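Local coordinates for endonuclease V (Homo sapiens, PDB 6OZE), which is an inosine-specific endoribonuclease that probably cleaves inosine-containing RNA by metal-ion-dependent hydrolysis, at residues G42-S46 against A231-S235; V53-L59 against E73-L79. The protein carries 4 engineered substitutions. The contacts are given in a common frame with arbitrary orientation. Where two conformers were deposited one is given. Residue numbers count along the deposited sequence, not the author numbering.

Interaction 1: G42-S46 against A231-S235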
ATOM      1  N   GLY A  42       5.763  -4.995   4.384  1.00 17.55           N
ATOM      2  CA  GLY A  42       5.575  -3.599   4.030  1.00 15.91           C
ATOM      3  C   GLY A  42       6.518  -3.255   2.893  1.00 16.27           C
ATOM      4  O   GLY A  42       7.632  -3.784   2.814  1.00 18.86           O
ATOM      5  N   VAL A  43       6.050  -2.395   2.003  1.00 17.00           N
ATOM      6  CA  VAL A  43       6.848  -1.993   0.841  1.00 16.63           C
ATOM      7  C   VAL A  43       6.848  -0.481   0.719  1.00 17.63           C
ATOM      8  O   VAL A  43       5.876   0.193   1.078  1.00 21.49           O
ATOM      9  CB  VAL A  43       6.427  -2.633  -0.502  1.00 20.40           C
ATOM     10  CG1 VAL A  43       6.747  -4.121  -0.527  1.00 23.89           C
ATOM     11  CG2 VAL A  43       4.947  -2.364  -0.798  1.00 22.93           C
ATOM     12  N   ASP A  44       7.948   0.051   0.164  1.00 18.04           N
ATOM     13  CA  ASP A  44       8.092   1.483  -0.034  1.00 19.89           C
ATOM     14  C   ASP A  44       8.949   1.714  -1.261  1.00 19.36           C
ATOM     15  O   ASP A  44       9.895   0.965  -1.502  1.00 19.99           O
ATOM     16  CB  ASP A  44       8.850   2.145   1.117  1.00 22.47           C
ATOM     17  CG  ASP A  44       9.163   3.609   0.837  1.00 22.28           C
ATOM     18  OD1 ASP A  44       8.236   4.448   0.818  1.00 24.88           O
ATOM     19  OD2 ASP A  44      10.341   3.925   0.571  1.00 27.82           O
ATOM     20  N   VAL A  45       8.614   2.758  -2.009  1.00 21.33           N
ATOM     21  CA  VAL A  45       9.527   3.379  -2.959  1.00 20.51           C
ATOM     22  C   VAL A  45       9.625   4.850  -2.601  1.00 22.96           C
ATOM     23  O   VAL A  45       8.599   5.523  -2.442  1.00 24.42           O
ATOM     24  CB  VAL A  45       9.064   3.210  -4.417  1.00 23.90           C
ATOM     25  CG1 VAL A  45      10.045   3.919  -5.369  1.00 27.58           C
ATOM     26  CG2 VAL A  45       8.976   1.748  -4.754  1.00 24.60           C
ATOM     27  N   SER A  46      10.852   5.353  -2.486  1.00 21.66           N
ATOM     28  CA  SER A  46      11.095   6.742  -2.127  1.00 21.07           C
ATOM     29  C   SER A  46      12.101   7.335  -3.088  1.00 23.64           C
ATOM     30  O   SER A  46      13.181   6.772  -3.267  1.00 25.90           O
ATOM     31  CB  SER A  46      11.674   6.842  -0.714  1.00 23.72           C
ATOM     32  OG  SER A  46      10.683   6.474   0.242  1.00 24.82           O
ATOM     33  N   ALA A 231       9.432   0.181   6.285  1.00 18.32           N
ATOM     34  CA  ALA A 231       9.935   0.215   4.912  1.00 18.92           C
ATOM     35  C   ALA A 231      10.349   1.629   4.531  1.00 19.60           C
ATOM     36  O   ALA A 231      11.362   1.813   3.840  1.00 20.33           O
ATOM     37  CB  ALA A 231       8.896  -0.361   3.947  1.00 18.73           C
ATOM     38  N   ASP A 232       9.605   2.635   5.003  1.00 20.25           N
ATOM     39  CA  ASP A 232       9.979   4.020   4.739  0.70 19.73           C
ATOM     40  C   ASP A 232      11.323   4.348   5.380  1.00 22.92           C
ATOM     41  O   ASP A 232      12.183   4.975   4.743  1.00 23.44           O
ATOM     42  CB  ASP A 232       8.894   4.966   5.253  0.70 24.37           C
ATOM     43  CG  ASP A 232       9.194   6.416   4.926  0.70 38.09           C
ATOM     44  OD1 ASP A 232       9.090   6.796   3.740  0.70 47.46           O
ATOM     45  OD2 ASP A 232       9.544   7.172   5.854  0.70 48.61           O
ATOM     46  N   ILE A 233      11.516   3.947   6.636  1.00 21.96           N
ATOM     47  CA  ILE A 233      12.779   4.177   7.329  1.00 22.37           C
ATOM     48  C   ILE A 233      13.915   3.478   6.603  1.00 21.84           C
ATOM     49  O   ILE A 233      14.984   4.062   6.397  1.00 24.31           O
ATOM     50  CB  ILE A 233      12.674   3.724   8.796  1.00 25.81           C
ATOM     51  CG1 ILE A 233      11.713   4.641   9.565  1.00 25.86           C
ATOM     52  CG2 ILE A 233      14.055   3.709   9.466  1.00 30.60           C
ATOM     53  CD1 ILE A 233      11.294   4.111  10.918  1.00 30.16           C
ATOM     54  N   CYS A 234      13.708   2.217   6.201  1.00 19.55           N
ATOM     55  CA  CYS A 234      14.763   1.503   5.475  1.00 20.89           C
ATOM     56  C   CYS A 234      15.173   2.248   4.204  1.00 21.95           C
ATOM     57  O   CYS A 234      16.370   2.346   3.887  1.00 21.89           O
ATOM     58  CB  CYS A 234      14.283   0.096   5.122  1.00 24.02           C
ATOM     59  SG  CYS A 234      14.388  -1.061   6.489  1.00 31.72           S
ATOM     60  N   SER A 235      14.200   2.759   3.448  1.00 21.32           N
ATOM     61  CA  SER A 235      14.547   3.455   2.210  1.00 19.33           C
ATOM     62  C   SER A 235      15.325   4.732   2.500  1.00 22.53           C
ATOM     63  O   SER A 235      16.309   5.039   1.810  1.00 23.19           O
ATOM     64  CB  SER A 235      13.303   3.798   1.400  1.00 21.28           C
ATOM     65  OG  SER A 235      12.724   2.650   0.845  1.00 22.95           O
TER

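Interaction 2: V53-L59 against E73-L79. With ACT (acetate ion), chain B.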
ATOM      1  N   VAL A  53      14.054  10.236 -11.006  1.00 50.47           N
ATOM      2  CA  VAL A  53      14.451   8.949 -11.561  0.50 43.39           C
ATOM      3  C   VAL A  53      15.071   8.032 -10.503  1.00 34.60           C
ATOM      4  O   VAL A  53      14.617   6.908 -10.309  1.00 35.01           O
ATOM      5  CB  VAL A  53      15.349   9.101 -12.814  0.50 42.56           C
ATOM      6  CG1 VAL A  53      14.608   9.891 -13.891  0.50 44.26           C
ATOM      7  CG2 VAL A  53      16.677   9.769 -12.501  0.50 46.90           C
ATOM      8  N   ARG A  54      16.100   8.504  -9.793  1.00 29.14           N
ATOM      9  CA  ARG A  54      16.730   7.640  -8.795  1.00 24.59           C
ATOM     10  C   ARG A  54      15.884   7.546  -7.534  1.00 25.79           C
ATOM     11  O   ARG A  54      15.387   8.556  -7.022  1.00 28.98           O
ATOM     12  CB  ARG A  54      18.141   8.123  -8.448  1.00 30.22           C
ATOM     13  CG  ARG A  54      19.043   7.041  -7.844  1.00 31.48           C
ATOM     14  CD  ARG A  54      19.363   5.914  -8.845  1.00 36.40           C
ATOM     15  NE  ARG A  54      20.353   4.973  -8.320  1.00 32.17           N
ATOM     16  CZ  ARG A  54      20.584   3.756  -8.815  1.00 26.97           C
ATOM     17  NH1 ARG A  54      21.514   2.983  -8.258  1.00 28.19           N
ATOM     18  NH2 ARG A  54      19.884   3.308  -9.850  1.00 28.04           N
ATOM     19  N   ALA A  55      15.755   6.330  -7.015  1.00 23.06           N
ATOM     20  CA  ALA A  55      14.884   6.068  -5.888  1.00 22.24           C
ATOM     21  C   ALA A  55      15.428   4.871  -5.132  1.00 22.44           C
ATOM     22  O   ALA A  55      16.386   4.216  -5.566  1.00 23.57           O
ATOM     23  CB  ALA A  55      13.453   5.792  -6.369  1.00 24.70           C
ATOM     24  N   CYS A  56      14.826   4.593  -3.981  1.00 21.34           N
ATOM     25  CA  CYS A  56      15.103   3.372  -3.243  1.00 20.23           C
ATOM     26  C   CYS A  56      13.811   2.586  -3.096  1.00 20.56           C
ATOM     27  O   CYS A  56      12.760   3.162  -2.789  1.00 23.15           O
ATOM     28  CB  CYS A  56      15.677   3.685  -1.863  1.00 22.29           C
ATOM     29  SG  CYS A  56      16.159   2.232  -0.951  1.00 23.65           S
ATOM     30  N   ALA A  57      13.882   1.283  -3.349  1.00 20.82           N
ATOM     31  CA  ALA A  57      12.762   0.372  -3.141  1.00 21.69           C
ATOM     32  C   ALA A  57      13.098  -0.519  -1.957  1.00 20.02           C
ATOM     33  O   ALA A  57      14.220  -1.038  -1.866  1.00 20.40           O
ATOM     34  CB  ALA A  57      12.515  -0.482  -4.393  1.00 21.79           C
ATOM     35  N   SER A  58      12.137  -0.684  -1.036  1.00 19.45           N
ATOM     36  CA  SER A  58      12.376  -1.469   0.165  1.00 20.10           C
ATOM     37  C   SER A  58      11.241  -2.452   0.419  1.00 18.20           C
ATOM     38  O   SER A  58      10.066  -2.151   0.164  1.00 18.87           O
ATOM     39  CB  SER A  58      12.512  -0.573   1.403  1.00 21.79           C
ATOM     40  OG  SER A  58      13.647   0.287   1.265  1.00 22.79           O
ATOM     41  N   LEU A  59      11.612  -3.618   0.934  1.00 19.00           N
ATOM     42  CA  LEU A  59      10.666  -4.628   1.404  1.00 17.28           C
ATOM     43  C   LEU A  59      11.066  -5.031   2.806  1.00 19.09           C
ATOM     44  O   LEU A  59      12.231  -5.361   3.054  1.00 21.19           O
ATOM     45  CB  LEU A  59      10.696  -5.847   0.471  1.00 20.27           C
ATOM     46  CG  LEU A  59      10.039  -7.129   0.996  1.00 20.68           C
ATOM     47  CD1 LEU A  59       8.531  -6.926   1.116  1.00 21.81           C
ATOM     48  CD2 LEU A  59      10.341  -8.283   0.052  1.00 22.40           C
ATOM     49  N   GLU A  73      15.117  -5.557   3.085  1.00 21.96           N
ATOM     50  CA  GLU A  73      15.994  -5.399   1.934  1.00 22.23           C
ATOM     51  C   GLU A  73      15.661  -4.086   1.250  1.00 23.06           C
ATOM     52  O   GLU A  73      14.487  -3.781   1.026  1.00 21.60           O
ATOM     53  CB  GLU A  73      15.845  -6.571   0.964  1.00 24.16           C
ATOM     54  CG  GLU A  73      16.776  -6.487  -0.269  1.00 25.26           C
ATOM     55  CD  GLU A  73      18.258  -6.623   0.063  1.00 37.70           C
ATOM     56  OE1 GLU A  73      18.602  -7.174   1.130  1.00 36.31           O
ATOM     57  OE2 GLU A  73      19.090  -6.193  -0.766  1.00 47.72           O
ATOM     58  N   SER A  74      16.698  -3.310   0.920  1.00 22.37           N
ATOM     59  CA  SER A  74      16.533  -2.035   0.232  1.00 21.69           C
ATOM     60  C   SER A  74      17.488  -2.015  -0.946  1.00 22.51           C
ATOM     61  O   SER A  74      18.606  -2.530  -0.849  1.00 26.14           O
ATOM     62  CB  SER A  74      16.908  -0.866   1.135  1.00 24.53           C
ATOM     63  OG  SER A  74      16.012  -0.775   2.240  1.00 27.93           O
ATOM     64  N   ARG A  75      17.054  -1.432  -2.060  1.00 19.09           N
ATOM     65  CA  ARG A  75      17.909  -1.342  -3.239  1.00 20.79           C
ATOM     66  C   ARG A  75      17.693  -0.004  -3.922  1.00 20.47           C
ATOM     67  O   ARG A  75      16.551   0.408  -4.136  1.00 20.43           O
ATOM     68  CB  ARG A  75      17.600  -2.475  -4.220  1.00 27.12           C
ATOM     69  CG  ARG A  75      17.951  -3.839  -3.688  1.00 39.14           C
ATOM     70  CD  ARG A  75      18.781  -4.610  -4.688  1.00 56.54           C
ATOM     71  NE  ARG A  75      18.030  -5.734  -5.230  1.00 69.75           N
ATOM     72  CZ  ARG A  75      17.877  -6.891  -4.599  1.00 73.84           C
ATOM     73  NH1 ARG A  75      18.429  -7.072  -3.406  1.00 75.24           N
ATOM     74  NH2 ARG A  75      17.175  -7.867  -5.159  1.00 75.38           N
ATOM     75  N   MET A  76      18.787   0.660  -4.290  1.00 22.06           N
ATOM     76  CA  MET A  76      18.680   1.832  -5.147  1.00 21.83           C
ATOM     77  C   MET A  76      18.324   1.390  -6.560  1.00 21.45           C
ATOM     78  O   MET A  76      18.873   0.409  -7.077  1.00 24.87           O
ATOM     79  CB  MET A  76      20.002   2.600  -5.215  1.00 23.35           C
ATOM     80  CG  MET A  76      20.561   3.126  -3.896  1.00 24.49           C
ATOM     81  SD  MET A  76      19.420   4.254  -3.039  1.00 26.05           S
ATOM     82  CE  MET A  76      19.383   5.617  -4.196  1.00 30.71           C
ATOM     83  N   VAL A  77      17.403   2.125  -7.183  1.00 21.21           N
ATOM     84  CA  VAL A  77      16.869   1.787  -8.496  1.00 24.39           C
ATOM     85  C   VAL A  77      16.680   3.072  -9.291  1.00 25.74           C
ATOM     86  O   VAL A  77      16.632   4.170  -8.737  1.00 26.17           O
ATOM     87  CB  VAL A  77      15.521   1.029  -8.392  1.00 23.45           C
ATOM     88  CG1 VAL A  77      15.692  -0.284  -7.626  1.00 25.07           C
ATOM     89  CG2 VAL A  77      14.477   1.897  -7.715  1.00 26.47           C
ATOM     90  N   SER A  78      16.577   2.925 -10.610  1.00 27.76           N
ATOM     91  CA  SER A  78      16.312   4.045 -11.508  1.00 30.54           C
ATOM     92  C   SER A  78      14.941   3.846 -12.145  1.00 29.70           C
ATOM     93  O   SER A  78      14.741   2.878 -12.883  1.00 31.84           O
ATOM     94  CB  SER A  78      17.378   4.128 -12.598  1.00 33.41           C
ATOM     95  OG  SER A  78      18.643   4.451 -12.047  1.00 34.26           O
ATOM     96  N   LEU A  79      14.013   4.761 -11.862  1.00 34.95           N
ATOM     97  CA  LEU A  79      12.633   4.681 -12.352  1.00 32.12           C
ATOM     98  C   LEU A  79      12.580   5.388 -13.697  1.00 35.51           C
ATOM     99  O   LEU A  79      12.315   6.589 -13.786  1.00 39.77           O
ATOM    100  CB  LEU A  79      11.666   5.324 -11.363  1.00 33.52           C
ATOM    101  CG  LEU A  79      11.706   4.880  -9.899  1.00 39.43           C
ATOM    102  CD1 LEU A  79      10.423   5.276  -9.185  1.00 43.50           C
ATOM    103  CD2 LEU A  79      11.911   3.401  -9.775  1.00 40.19           C
TER
HETATM  104  C   ACT B 301      22.980   5.274  -6.394  0.80 27.59           C
HETATM  105  O   ACT B 301      22.320   6.120  -7.045  0.80 32.08           O
HETATM  106  OXT ACT B 301      22.812   4.032  -6.307  0.80 35.27           O
HETATM  107  CH3 ACT B 301      24.208   5.842  -5.632  0.80 41.38           C

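Interaction 1: G42-S46 against A231-S235
The strand segment G42-S46 and the helix segment A231-S235 run in broadly the same direction, their axes 39° apart and approaching to 7.4 Å. Small residues suit this closeness: G42 has no side chain, and a larger residue there would point one toward the helix, where A231 sets its CB 3.8 Å from G42 O; the CB atoms of D44 and A231 are likewise 3.8 Å apart. Toward the C-terminal ends the contact turns polar. S235 OG donates a hydrogen bond to D44 OD2 (2.7 Å), and S46 OG, two residues along the same strand face, donates another to that oxygen (2.6 Å from S46 OG to D44 OD2). Short serines can thus hold the buried carboxylate in place, while S235 is also hydrogen-bonded to S58 on the adjacent strand. OD1 of D44 lies 3.8 Å from OD1 of D232, an approach of like charges; D232 also has a salt bridge to R236. V43 and V45 point from the other strand face onto helix 89-106. With D118 touching D44 from strand 115-118, the gathering of carboxylates is consistent with the metal-binding acidic centre of RNase H-like nucleases.

Interaction 2: V53-L59 against E73-L79
R54 makes two short hydrogen bonds to the acetate, NE to O and NH1 to OXT, both 2.6 Å, a two-pronged grip on an ion probably drawn from the crystallisation liquor. The same guanidinium reaches over the neighbouring strand, NH2 donating to S78 OG (2.8 Å) while M76 CB lies over one face of the group. Between the backbones, the hydrogen-bonded pairs A55–V77, A57–R75 and L59–E73 each exchange two bonds, such as V77 N to A55 O at 2.8 Å, and L79 N to V53 O (2.7 Å) extends the pairing past the strand ends. At the non-hydrogen-bonded pair S58–S74 the hydroxyls meet, OG to OG 2.8 Å, and S58 OG is also bonded to S235 of helix 226-242. Along strand E73-S78, R75 NH1 forms a salt bridge with E73 OE2 (2.9 Å). Packing differs by face. A57 and V77 pack on helix 89-106, which L79, beyond the strand end, also touches; small A55 fits against V45 of strand 39-47, its CB 4.0 Å from L79 CG. C56 faces helix 226-242 and brings its CB 4.0 Å from M76 SD. This is an antiparallel beta hairpin, whose second strand forms one edge of the central sheet of the RNase H-like fold.

Strand 54-63 joins the two contacts: it pairs with strand 39-47 on one side, as in the bond between S58 N and D44 O, and with strand 69-78 on the other. Interaction 1 is the more buried, a strand-to-helix contact of 238 Å² that depends on small residues and two serine hydroxyls bonded to one carboxylate, that of D44. Interaction 2 is an extended strand pairing of 693 Å², dominated by main-chain bonds and reaching the sheet edge, where charged side chains can meet solvent. The S235–S58 hydroxyl bond links them, continuing from D44 through S235 and S58 to S74, and C234 of the helix packs against S74. Helix 226-242 therefore covers all three strands.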